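Local coordinates for tartrate dehydrogenase/decarboxylase (Pseudomonas putida, PDB 3FLK), which catalyses the NAD-dependent oxidation of tartrate to oxaloglycolate, the conversion of meso-tartrate to D-glycerate and the oxidative decarboxylation of D-malate to pyruvate, at residues A[5-11]-A[38-44]; A[97-103]-A[276-281]; A[270-274]-A[311-315]. The protein carries 1 engineered substitution. All coordinates share one frame. Residues are numbered along the deposited sequence.

Interaction 1 (A[5-11]-A[38-44]); sequences SFRIAAI and ALEFDTF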
loop_
_atom_site.group_PDB
_atom_site.type_symbol
_atom_site.label_atom_id
_atom_site.label_comp_id
_atom_site.label_asym_id
_atom_site.label_seq_id
_atom_site.Cartn_x
_atom_site.Cartn_y
_atom_site.Cartn_z
ATOM N N SER A 5 -40.524 -3.053 -11.105
ATOM C CA SER A 5 -39.472 -4.100 -11.270
ATOM C C SER A 5 -38.121 -3.484 -11.615
ATOM O O SER A 5 -38.050 -2.499 -12.353
ATOM C CB SER A 5 -39.881 -5.099 -12.356
ATOM O OG SER A 5 -38.938 -6.153 -12.469
ATOM N N PHE A 6 -37.054 -4.068 -11.077
ATOM C CA PHE A 6 -35.700 -3.637 -11.411
ATOM C C PHE A 6 -35.042 -4.594 -12.400
ATOM O O PHE A 6 -35.078 -5.815 -12.220
ATOM C CB PHE A 6 -34.839 -3.478 -10.153
ATOM C CG PHE A 6 -35.222 -2.301 -9.296
ATOM C CD1 PHE A 6 -35.035 -0.997 -9.751
ATOM C CD2 PHE A 6 -35.758 -2.494 -8.031
ATOM C CE1 PHE A 6 -35.389 0.092 -8.962
ATOM C CE2 PHE A 6 -36.112 -1.408 -7.231
ATOM C CZ PHE A 6 -35.926 -0.114 -7.699
ATOM N N ARG A 7 -34.460 -4.026 -13.452
ATOM C CA ARG A 7 -33.742 -4.795 -14.460
ATOM C C ARG A 7 -32.253 -4.808 -14.130
ATOM O O ARG A 7 -31.634 -3.752 -13.970
ATOM C CB ARG A 7 -33.952 -4.199 -15.853
ATOM C CG ARG A 7 -35.385 -4.225 -16.362
ATOM C CD ARG A 7 -35.441 -3.712 -17.796
ATOM N NE ARG A 7 -34.919 -4.691 -18.753
ATOM C CZ ARG A 7 -34.348 -4.381 -19.915
ATOM N NH1 ARG A 7 -34.196 -3.112 -20.279
ATOM N NH2 ARG A 7 -33.912 -5.345 -20.715
ATOM N N ILE A 8 -31.689 -6.007 -14.031
ATOM C CA ILE A 8 -30.290 -6.175 -13.651
ATOM C C ILE A 8 -29.471 -6.729 -14.810
ATOM O O ILE A 8 -29.797 -7.780 -15.369
ATOM C CB ILE A 8 -30.125 -7.145 -12.443
ATOM C CG1 ILE A 8 -31.135 -6.865 -11.308
ATOM C CG2 ILE A 8 -28.662 -7.199 -11.975
ATOM C CD1 ILE A 8 -31.202 -5.435 -10.782
ATOM N N ALA A 9 -28.403 -6.020 -15.161
ATOM C CA ALA A 9 -27.444 -6.517 -16.136
ATOM C C ALA A 9 -26.366 -7.327 -15.417
ATOM O O ALA A 9 -25.529 -6.769 -14.703
ATOM C CB ALA A 9 -26.832 -5.367 -16.918
ATOM N N ALA A 10 -26.414 -8.646 -15.593
ATOM C CA ALA A 10 -25.449 -9.557 -14.984
ATOM C C ALA A 10 -24.316 -9.846 -15.962
ATOM O O ALA A 10 -24.546 -10.340 -17.071
ATOM C CB ALA A 10 -26.133 -10.848 -14.545
ATOM N N ILE A 11 -23.094 -9.513 -15.553
ATOM C CA ILE A 11 -21.919 -9.657 -16.407
ATOM C C ILE A 11 -20.826 -10.392 -15.627
ATOM O O ILE A 11 -20.083 -9.770 -14.865
ATOM C CB ILE A 11 -21.392 -8.278 -16.916
ATOM C CG1 ILE A 11 -22.530 -7.442 -17.520
ATOM C CG2 ILE A 11 -20.252 -8.471 -17.929
ATOM C CD1 ILE A 11 -22.132 -6.025 -17.931
ATOM N N ALA A 38 -39.360 -7.518 -7.100
ATOM C CA ALA A 38 -39.416 -7.832 -8.520
ATOM C C ALA A 38 -38.070 -7.521 -9.165
ATOM O O ALA A 38 -37.716 -6.355 -9.363
ATOM C CB ALA A 38 -40.545 -7.072 -9.198
ATOM N N LEU A 39 -37.317 -8.577 -9.462
ATOM C CA LEU A 39 -36.006 -8.452 -10.091
ATOM C C LEU A 39 -35.953 -9.256 -11.383
ATOM O O LEU A 39 -36.463 -10.377 -11.448
ATOM C CB LEU A 39 -34.897 -8.919 -9.141
ATOM C CG LEU A 39 -34.746 -8.279 -7.755
ATOM C CD1 LEU A 39 -33.665 -9.003 -6.966
ATOM C CD2 LEU A 39 -34.443 -6.782 -7.832
ATOM N N GLU A 40 -35.338 -8.676 -12.409
ATOM C CA GLU A 40 -35.164 -9.357 -13.687
ATOM C C GLU A 40 -33.699 -9.306 -14.104
ATOM O O GLU A 40 -33.121 -8.225 -14.232
ATOM C CB GLU A 40 -36.059 -8.735 -14.763
ATOM C CG GLU A 40 -36.155 -9.555 -16.047
ATOM C CD GLU A 40 -37.176 -9.010 -17.039
ATOM O OE1 GLU A 40 -37.499 -7.800 -16.981
ATOM O OE2 GLU A 40 -37.650 -9.799 -17.889
ATOM N N PHE A 41 -33.108 -10.480 -14.306
ATOM C CA PHE A 41 -31.699 -10.594 -14.663
ATOM C C PHE A 41 -31.508 -10.929 -16.137
ATOM O O PHE A 41 -32.148 -11.844 -16.665
ATOM C CB PHE A 41 -31.007 -11.657 -13.801
ATOM C CG PHE A 41 -30.974 -11.327 -12.333
ATOM C CD1 PHE A 41 -29.893 -10.646 -11.786
ATOM C CD2 PHE A 41 -32.021 -11.707 -11.494
ATOM C CE1 PHE A 41 -29.857 -10.336 -10.425
ATOM C CE2 PHE A 41 -31.993 -11.404 -10.134
ATOM C CZ PHE A 41 -30.909 -10.718 -9.599
ATOM N N ASP A 42 -30.634 -10.174 -16.794
ATOM C CA ASP A 42 -30.169 -10.498 -18.137
ATOM C C ASP A 42 -28.655 -10.661 -18.108
ATOM O O ASP A 42 -27.941 -9.814 -17.564
ATOM C CB ASP A 42 -30.569 -9.412 -19.141
ATOM C CG ASP A 42 -32.040 -9.477 -19.528
ATOM O OD1 ASP A 42 -32.584 -10.595 -19.668
ATOM O OD2 ASP A 42 -32.649 -8.402 -19.709
ATOM N N THR A 43 -28.173 -11.756 -18.691
ATOM C CA THR A 43 -26.752 -12.085 -18.667
ATOM C C THR A 43 -26.071 -11.712 -19.984
ATOM O O THR A 43 -26.581 -12.009 -21.066
ATOM C CB THR A 43 -26.522 -13.577 -18.338
ATOM O OG1 THR A 43 -27.232 -13.915 -17.140
ATOM C CG2 THR A 43 -25.038 -13.873 -18.132
ATOM N N PHE A 44 -24.923 -11.050 -19.872
ATOM C CA PHE A 44 -24.126 -10.650 -21.029
ATOM C C PHE A 44 -22.790 -11.380 -21.034
ATOM O O PHE A 44 -22.134 -11.497 -19.995
ATOM C CB PHE A 44 -23.909 -9.134 -21.035
ATOM C CG PHE A 44 -25.178 -8.340 -21.178
ATOM C CD1 PHE A 44 -25.690 -8.046 -22.437
ATOM C CD2 PHE A 44 -25.864 -7.890 -20.056
ATOM C CE1 PHE A 44 -26.861 -7.311 -22.577
ATOM C CE2 PHE A 44 -27.040 -7.157 -20.186
ATOM C CZ PHE A 44 -27.538 -6.868 -21.450
#
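Ile8 lays its side chain over one face of the Phe41 ring: CG1 stands 4.2 Å from the ring centroid, a CH-pi contact, and Ile8 CB comes within 3.6 Å of Phe41 CD1. The two residues are paired across parallel neighbours, strands 6-11 and 39-43, whose axes approach to 4.7 Å at 26°. The ladder alternates donor and acceptor from end to end: Phe6 N to Ala38 O (2.9 Å), Glu40 N to Phe6 O (2.9 Å), Ile8 N to Glu40 O (2.6 Å), Asp42 N to Ile8 O (2.9 Å), Ala10 N to Asp42 O (2.8 Å) and Phe44 N to Ala10 O (2.9 Å). Helix 17-35 links the strands in a beta-alpha-beta crossover at one border of the main sheet, with 39-43 outermost within the chain. The face bearing Phe6, Ile8, Ala10, Leu39 and Phe41 is covered by helices 17-35 and 299-313. On the other face, Ala9 CB touches Phe44 CE2 at 3.7 Å, and Arg7 NH2 makes a weak, long salt bridge to Asp42 OD2 (3.5 Å). That carboxylate is also hydrogen-bonded by Tyr70, whose ring makes a cation-pi contact with Arg7. The chemistry thus implies a pairing held chiefly by main-chain bonds and apolar packing under the helices, with the charged pair a lesser addition on the opposite face.

Interaction 2 (A[97-103]-A[276-281]); sequences FRREFDQ and FPSLFE. With OXL (oxalate ion), chain G.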
loop_
_atom_site.group_PDB
_atom_site.type_symbol
_atom_site.label_atom_id
_atom_site.label_comp_id
_atom_site.label_asym_id
_atom_site.label_seq_id
_atom_site.Cartn_x
_atom_site.Cartn_y
_atom_site.Cartn_z
ATOM N N PHE A 97 -16.914 1.355 -17.730
ATOM C CA PHE A 97 -18.121 1.401 -16.899
ATOM C C PHE A 97 -18.003 2.491 -15.835
ATOM O O PHE A 97 -18.887 3.333 -15.697
ATOM C CB PHE A 97 -18.380 0.065 -16.182
ATOM C CG PHE A 97 -18.726 -1.088 -17.092
ATOM C CD1 PHE A 97 -19.331 -0.884 -18.325
ATOM C CD2 PHE A 97 -18.480 -2.395 -16.679
ATOM C CE1 PHE A 97 -19.658 -1.963 -19.146
ATOM C CE2 PHE A 97 -18.807 -3.479 -17.490
ATOM C CZ PHE A 97 -19.399 -3.263 -18.723
ATOM N N ARG A 98 -16.903 2.460 -15.084
ATOM C CA ARG A 98 -16.690 3.379 -13.967
ATOM C C ARG A 98 -16.657 4.841 -14.405
ATOM O O ARG A 98 -17.237 5.704 -13.747
ATOM C CB ARG A 98 -15.402 3.026 -13.219
ATOM C CG ARG A 98 -15.481 1.745 -12.400
ATOM C CD ARG A 98 -14.134 1.409 -11.789
ATOM N NE ARG A 98 -14.209 0.288 -10.853
ATOM C CZ ARG A 98 -13.152 -0.351 -10.358
ATOM N NH1 ARG A 98 -11.923 0.011 -10.707
ATOM N NH2 ARG A 98 -13.320 -1.363 -9.513
ATOM N N ARG A 99 -15.994 5.106 -15.526
ATOM C CA ARG A 99 -15.760 6.484 -15.965
ATOM C C ARG A 99 -16.894 7.057 -16.807
ATOM O O ARG A 99 -17.331 8.186 -16.574
ATOM C CB ARG A 99 -14.398 6.605 -16.657
ATOM C CG ARG A 99 -13.270 6.285 -15.691
ATOM C CD ARG A 99 -11.877 6.421 -16.270
ATOM N NE ARG A 99 -10.901 6.202 -15.204
ATOM C CZ ARG A 99 -9.657 6.671 -15.186
ATOM N NH1 ARG A 99 -9.187 7.400 -16.190
ATOM N NH2 ARG A 99 -8.879 6.408 -14.145
ATOM N N GLU A 100 -17.391 6.273 -17.760
ATOM C CA GLU A 100 -18.466 6.746 -18.633
ATOM C C GLU A 100 -19.843 6.785 -17.967
ATOM O O GLU A 100 -20.708 7.556 -18.383
ATOM C CB GLU A 100 -18.492 5.973 -19.953
ATOM C CG GLU A 100 -17.366 6.396 -20.889
ATOM C CD GLU A 100 -17.318 5.607 -22.179
ATOM O OE1 GLU A 100 -18.375 5.446 -22.828
ATOM O OE2 GLU A 100 -16.211 5.166 -22.554
ATOM N N PHE A 101 -20.039 5.968 -16.935
ATOM C CA PHE A 101 -21.255 6.047 -16.127
ATOM C C PHE A 101 -21.040 6.890 -14.872
ATOM O O PHE A 101 -21.882 6.906 -13.971
ATOM C CB PHE A 101 -21.790 4.651 -15.771
ATOM C CG PHE A 101 -22.399 3.914 -16.937
ATOM C CD1 PHE A 101 -22.851 4.604 -18.063
ATOM C CD2 PHE A 101 -22.541 2.532 -16.900
ATOM C CE1 PHE A 101 -23.414 3.927 -19.142
ATOM C CE2 PHE A 101 -23.109 1.844 -17.975
ATOM C CZ PHE A 101 -23.546 2.545 -19.097
ATOM N N ASP A 102 -19.906 7.591 -14.834
ATOM C CA ASP A 102 -19.544 8.509 -13.746
ATOM C C ASP A 102 -19.827 7.931 -12.354
ATOM O O ASP A 102 -20.472 8.568 -11.510
ATOM C CB ASP A 102 -20.223 9.872 -13.933
ATOM C CG ASP A 102 -19.417 11.013 -13.331
ATOM O OD1 ASP A 102 -18.166 10.980 -13.397
ATOM O OD2 ASP A 102 -20.040 11.951 -12.795
ATOM N N GLN A 103 -19.334 6.715 -12.136
ATOM C CA GLN A 103 -19.490 6.018 -10.868
ATOM C C GLN A 103 -18.354 6.430 -9.933
ATOM O O GLN A 103 -17.500 5.614 -9.586
ATOM C CB GLN A 103 -19.503 4.498 -11.100
ATOM C CG GLN A 103 -20.668 4.016 -11.969
ATOM C CD GLN A 103 -20.509 2.588 -12.487
ATOM O OE1 GLN A 103 -19.446 1.974 -12.370
ATOM N NE2 GLN A 103 -21.578 2.060 -13.076
ATOM N N PHE A 276 -26.847 7.480 -14.242
ATOM C CA PHE A 276 -26.422 6.258 -14.913
ATOM C C PHE A 276 -26.571 5.079 -13.948
ATOM O O PHE A 276 -26.630 5.286 -12.734
ATOM C CB PHE A 276 -24.962 6.385 -15.358
ATOM C CG PHE A 276 -24.700 7.545 -16.283
ATOM C CD1 PHE A 276 -24.966 7.443 -17.645
ATOM C CD2 PHE A 276 -24.171 8.735 -15.793
ATOM C CE1 PHE A 276 -24.718 8.510 -18.507
ATOM C CE2 PHE A 276 -23.919 9.811 -16.647
ATOM C CZ PHE A 276 -24.195 9.697 -18.006
ATOM N N PRO A 277 -26.652 3.840 -14.478
ATOM C CA PRO A 277 -26.665 2.682 -13.581
ATOM C C PRO A 277 -25.369 2.552 -12.780
ATOM O O PRO A 277 -24.280 2.804 -13.307
ATOM C CB PRO A 277 -26.823 1.491 -14.535
ATOM C CG PRO A 277 -26.395 1.995 -15.868
ATOM C CD PRO A 277 -26.759 3.441 -15.894
ATOM N N SER A 278 -25.500 2.188 -11.510
ATOM C CA SER A 278 -24.348 1.896 -10.671
ATOM C C SER A 278 -23.915 0.444 -10.882
ATOM O O SER A 278 -24.671 -0.363 -11.433
ATOM C CB SER A 278 -24.671 2.169 -9.202
ATOM O OG SER A 278 -24.882 3.554 -8.981
ATOM N N LEU A 279 -22.697 0.123 -10.454
ATOM C CA LEU A 279 -22.125 -1.201 -10.669
ATOM C C LEU A 279 -21.710 -1.843 -9.350
ATOM O O LEU A 279 -21.075 -1.209 -8.504
ATOM C CB LEU A 279 -20.939 -1.124 -11.637
ATOM C CG LEU A 279 -20.266 -2.433 -12.070
ATOM C CD1 LEU A 279 -19.770 -2.323 -13.495
ATOM C CD2 LEU A 279 -19.126 -2.811 -11.135
ATOM N N PHE A 280 -22.072 -3.111 -9.190
ATOM C CA PHE A 280 -21.805 -3.833 -7.956
ATOM C C PHE A 280 -21.007 -5.097 -8.255
ATOM O O PHE A 280 -21.381 -5.897 -9.115
ATOM C CB PHE A 280 -23.115 -4.119 -7.209
ATOM C CG PHE A 280 -23.883 -2.868 -6.853
ATOM C CD1 PHE A 280 -23.736 -2.277 -5.604
ATOM C CD2 PHE A 280 -24.727 -2.262 -7.784
ATOM C CE1 PHE A 280 -24.431 -1.108 -5.280
ATOM C CE2 PHE A 280 -25.422 -1.098 -7.471
ATOM C CZ PHE A 280 -25.275 -0.522 -6.218
ATOM N N GLU A 281 -19.889 -5.243 -7.547
ATOM C CA GLU A 281 -18.891 -6.264 -7.838
ATOM C C GLU A 281 -18.081 -6.586 -6.584
ATOM O O GLU A 281 -18.014 -5.770 -5.661
ATOM C CB GLU A 281 -17.941 -5.782 -8.948
ATOM C CG GLU A 281 -17.092 -4.572 -8.549
ATOM C CD GLU A 281 -15.953 -4.261 -9.502
ATOM O OE1 GLU A 281 -15.470 -5.167 -10.214
ATOM O OE2 GLU A 281 -15.529 -3.088 -9.530
HETATM C C1 OXL G . -8.401 -3.126 -8.945
HETATM C C2 OXL G . -9.591 -2.698 -8.205
HETATM O O1 OXL G . -7.552 -3.842 -8.360
HETATM O O2 OXL G . -10.438 -1.968 -8.764
HETATM O O3 OXL G . -8.252 -2.760 -10.133
HETATM O O4 OXL G . -9.724 -3.073 -7.016
#
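Phe101, the first residue beyond helix 94-100, sits in the apolar centre where a Schellman motif ends that helix against residues 276-281, on strand 278-282 of the main sheet. Pro277 CG lies over the face of its ring, 4.2 Å from the centroid. The Phe276 ring runs nearly parallel to that of Phe101 but is slid aside, with centroids 5.7 Å apart. Further along, Phe97 CD2 meets Leu279 CD1 at 3.4 Å; Trp63 adds its ring to both Phe97 and Phe101. In the helix ending, Asp102 takes positive phi and Gln103 N bonds Arg98 O at 2.8 Å. The turned chain lets Gln103 NE2 donate to Pro277 O, also at 2.8 Å. At the active-site edge, Arg98 NH2 forms a salt bridge with Glu281 OE2 (2.8 Å), while Glu281 OE1 bonds the NADH carboxamide nitrogen. The same guanidinium grips the oxalate in a fork: Arg98 NH1 and NH2 reach oxalate O2 at 3.1 and 3.0 Å.

Interaction 3 (A[270-274]-A[311-315]); sequences LNPER and FLGQG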
loop_
_atom_site.group_PDB
_atom_site.type_symbol
_atom_site.label_atom_id
_atom_site.label_comp_id
_atom_site.label_asym_id
_atom_site.label_seq_id
_atom_site.Cartn_x
_atom_site.Cartn_y
_atom_site.Cartn_z
ATOM N N LEU A 270 -20.754 3.585 -7.279
ATOM C CA LEU A 270 -21.979 4.370 -7.275
ATOM C C LEU A 270 -21.904 5.645 -8.097
ATOM O O LEU A 270 -20.932 6.405 -8.014
ATOM C CB LEU A 270 -22.389 4.727 -5.840
ATOM C CG LEU A 270 -22.653 3.621 -4.813
ATOM C CD1 LEU A 270 -23.099 4.246 -3.503
ATOM C CD2 LEU A 270 -23.690 2.610 -5.305
ATOM N N ASN A 271 -22.947 5.855 -8.893
ATOM C CA ASN A 271 -23.283 7.162 -9.429
ATOM C C ASN A 271 -24.443 7.686 -8.571
ATOM O O ASN A 271 -25.604 7.391 -8.858
ATOM C CB ASN A 271 -23.676 7.050 -10.907
ATOM C CG ASN A 271 -24.125 8.379 -11.505
ATOM O OD1 ASN A 271 -25.277 8.528 -11.912
ATOM N ND2 ASN A 271 -23.218 9.347 -11.559
ATOM N N PRO A 272 -24.128 8.442 -7.498
ATOM C CA PRO A 272 -25.106 8.825 -6.467
ATOM C C PRO A 272 -26.287 9.645 -6.992
ATOM O O PRO A 272 -27.385 9.564 -6.437
ATOM C CB PRO A 272 -24.277 9.663 -5.486
ATOM C CG PRO A 272 -22.866 9.279 -5.746
ATOM C CD PRO A 272 -22.797 8.999 -7.206
ATOM N N GLU A 273 -26.057 10.414 -8.054
ATOM C CA GLU A 273 -27.097 11.242 -8.668
ATOM C C GLU A 273 -28.086 10.401 -9.475
ATOM O O GLU A 273 -29.145 10.889 -9.877
ATOM C CB GLU A 273 -26.474 12.323 -9.559
ATOM C CG GLU A 273 -25.635 13.363 -8.811
ATOM C CD GLU A 273 -24.258 12.849 -8.406
ATOM O OE1 GLU A 273 -23.733 11.932 -9.077
ATOM O OE2 GLU A 273 -23.699 13.363 -7.412
ATOM N N ARG A 274 -27.723 9.138 -9.706
ATOM C CA ARG A 274 -28.555 8.166 -10.422
ATOM C C ARG A 274 -28.875 8.592 -11.858
ATOM O O ARG A 274 -29.973 8.348 -12.364
ATOM C CB ARG A 274 -29.827 7.836 -9.627
ATOM C CG ARG A 274 -29.545 7.212 -8.271
ATOM C CD ARG A 274 -30.774 7.206 -7.386
ATOM N NE ARG A 274 -30.446 6.839 -6.010
ATOM C CZ ARG A 274 -30.496 5.600 -5.524
ATOM N NH1 ARG A 274 -30.867 4.584 -6.296
ATOM N NH2 ARG A 274 -30.178 5.379 -4.256
ATOM N N PHE A 311 -29.124 -0.061 -2.332
ATOM C CA PHE A 311 -29.030 1.140 -3.168
ATOM C C PHE A 311 -30.243 1.345 -4.084
ATOM O O PHE A 311 -30.711 2.473 -4.254
ATOM C CB PHE A 311 -27.738 1.129 -3.994
ATOM C CG PHE A 311 -27.485 2.415 -4.740
ATOM C CD1 PHE A 311 -27.075 3.559 -4.060
ATOM C CD2 PHE A 311 -27.665 2.482 -6.118
ATOM C CE1 PHE A 311 -26.845 4.754 -4.745
ATOM C CE2 PHE A 311 -27.437 3.671 -6.812
ATOM C CZ PHE A 311 -27.027 4.808 -6.123
ATOM N N LEU A 312 -30.737 0.258 -4.674
ATOM C CA LEU A 312 -31.908 0.314 -5.552
ATOM C C LEU A 312 -33.205 0.583 -4.793
ATOM O O LEU A 312 -34.126 1.200 -5.330
ATOM C CB LEU A 312 -32.048 -0.981 -6.362
ATOM C CG LEU A 312 -31.101 -1.233 -7.540
ATOM C CD1 LEU A 312 -31.358 -2.613 -8.123
ATOM C CD2 LEU A 312 -31.235 -0.163 -8.621
ATOM N N GLY A 313 -33.267 0.125 -3.546
ATOM C CA GLY A 313 -34.484 0.209 -2.740
ATOM C C GLY A 313 -34.967 1.619 -2.471
ATOM O O GLY A 313 -36.164 1.903 -2.585
ATOM N N GLN A 314 -34.026 2.497 -2.120
ATOM C CA GLN A 314 -34.303 3.901 -1.797
ATOM C C GLN A 314 -35.294 4.054 -0.640
ATOM O O GLN A 314 -34.899 3.997 0.528
ATOM C CB GLN A 314 -34.739 4.688 -3.045
ATOM C CG GLN A 314 -33.588 5.001 -3.989
ATOM C CD GLN A 314 -34.020 5.734 -5.243
ATOM O OE1 GLN A 314 -34.457 5.120 -6.217
ATOM N NE2 GLN A 314 -33.880 7.056 -5.233
ATOM N N GLY A 315 -36.573 4.233 -0.962
ATOM C CA GLY A 315 -37.606 4.406 0.058
ATOM C C GLY A 315 -38.353 3.137 0.437
ATOM O O GLY A 315 -39.157 3.147 1.374
#
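This is a cation-pi stack, joining the loop between strands 266-270 and 278-282 to the C-terminal end of helix 299-313. The Arg274 guanidinium lies flat on the Phe311 ring, centres 3.8 Å apart and planes at 10°. Its nitrogens also reach the helix backbone: Arg274 NH1 and NH2 both donate to Phe311 O, at 2.9 and 3.0 Å, so one residue supplies both the aromatic face and the acceptor. Behind the opposite face of the ring, Leu270 CD2 makes a CH-pi contact 3.7 Å from the centroid. A type I beta turn from Asn271 to Arg274, closed by Arg274 N to Asn271 O at 2.9 Å, opens the connection between the two antiparallel strands of the main sheet and presents the arginine to the helix. Phe311 also packs on Ser278 and Phe280 of the second strand. Where the helix ends, Gln314 adopts positive phi and sets its CG 3.4 Å from Arg274 NH2, over the guanidinium face turned away from Phe311.

How the interactions relate
From the N terminus, interaction 1 closes first, bringing strand 39-43 back beside strand 6-13 after one helix. It is complete before 97-103 opens interaction 2, which spans 172 intervening residues to reach 276-281. Interaction 3 begins inside that span, at 270-274, and ends beyond it at 311-315, so interactions 2 and 3 cross. They meet at Asn271, whose ND2 and OD1 probably hydrogen-bond Asp102 O (2.9 Å) and Phe276 N (3.0 Å). Interaction 1 touches both: Ile11 packs on Phe97, and Phe6 and Ile8 pack on Leu312. Together they tie the two strands at one border of the sheet, the antiparallel neighbours 266-270 and 278-282, helix 94-100 and helix 299-313.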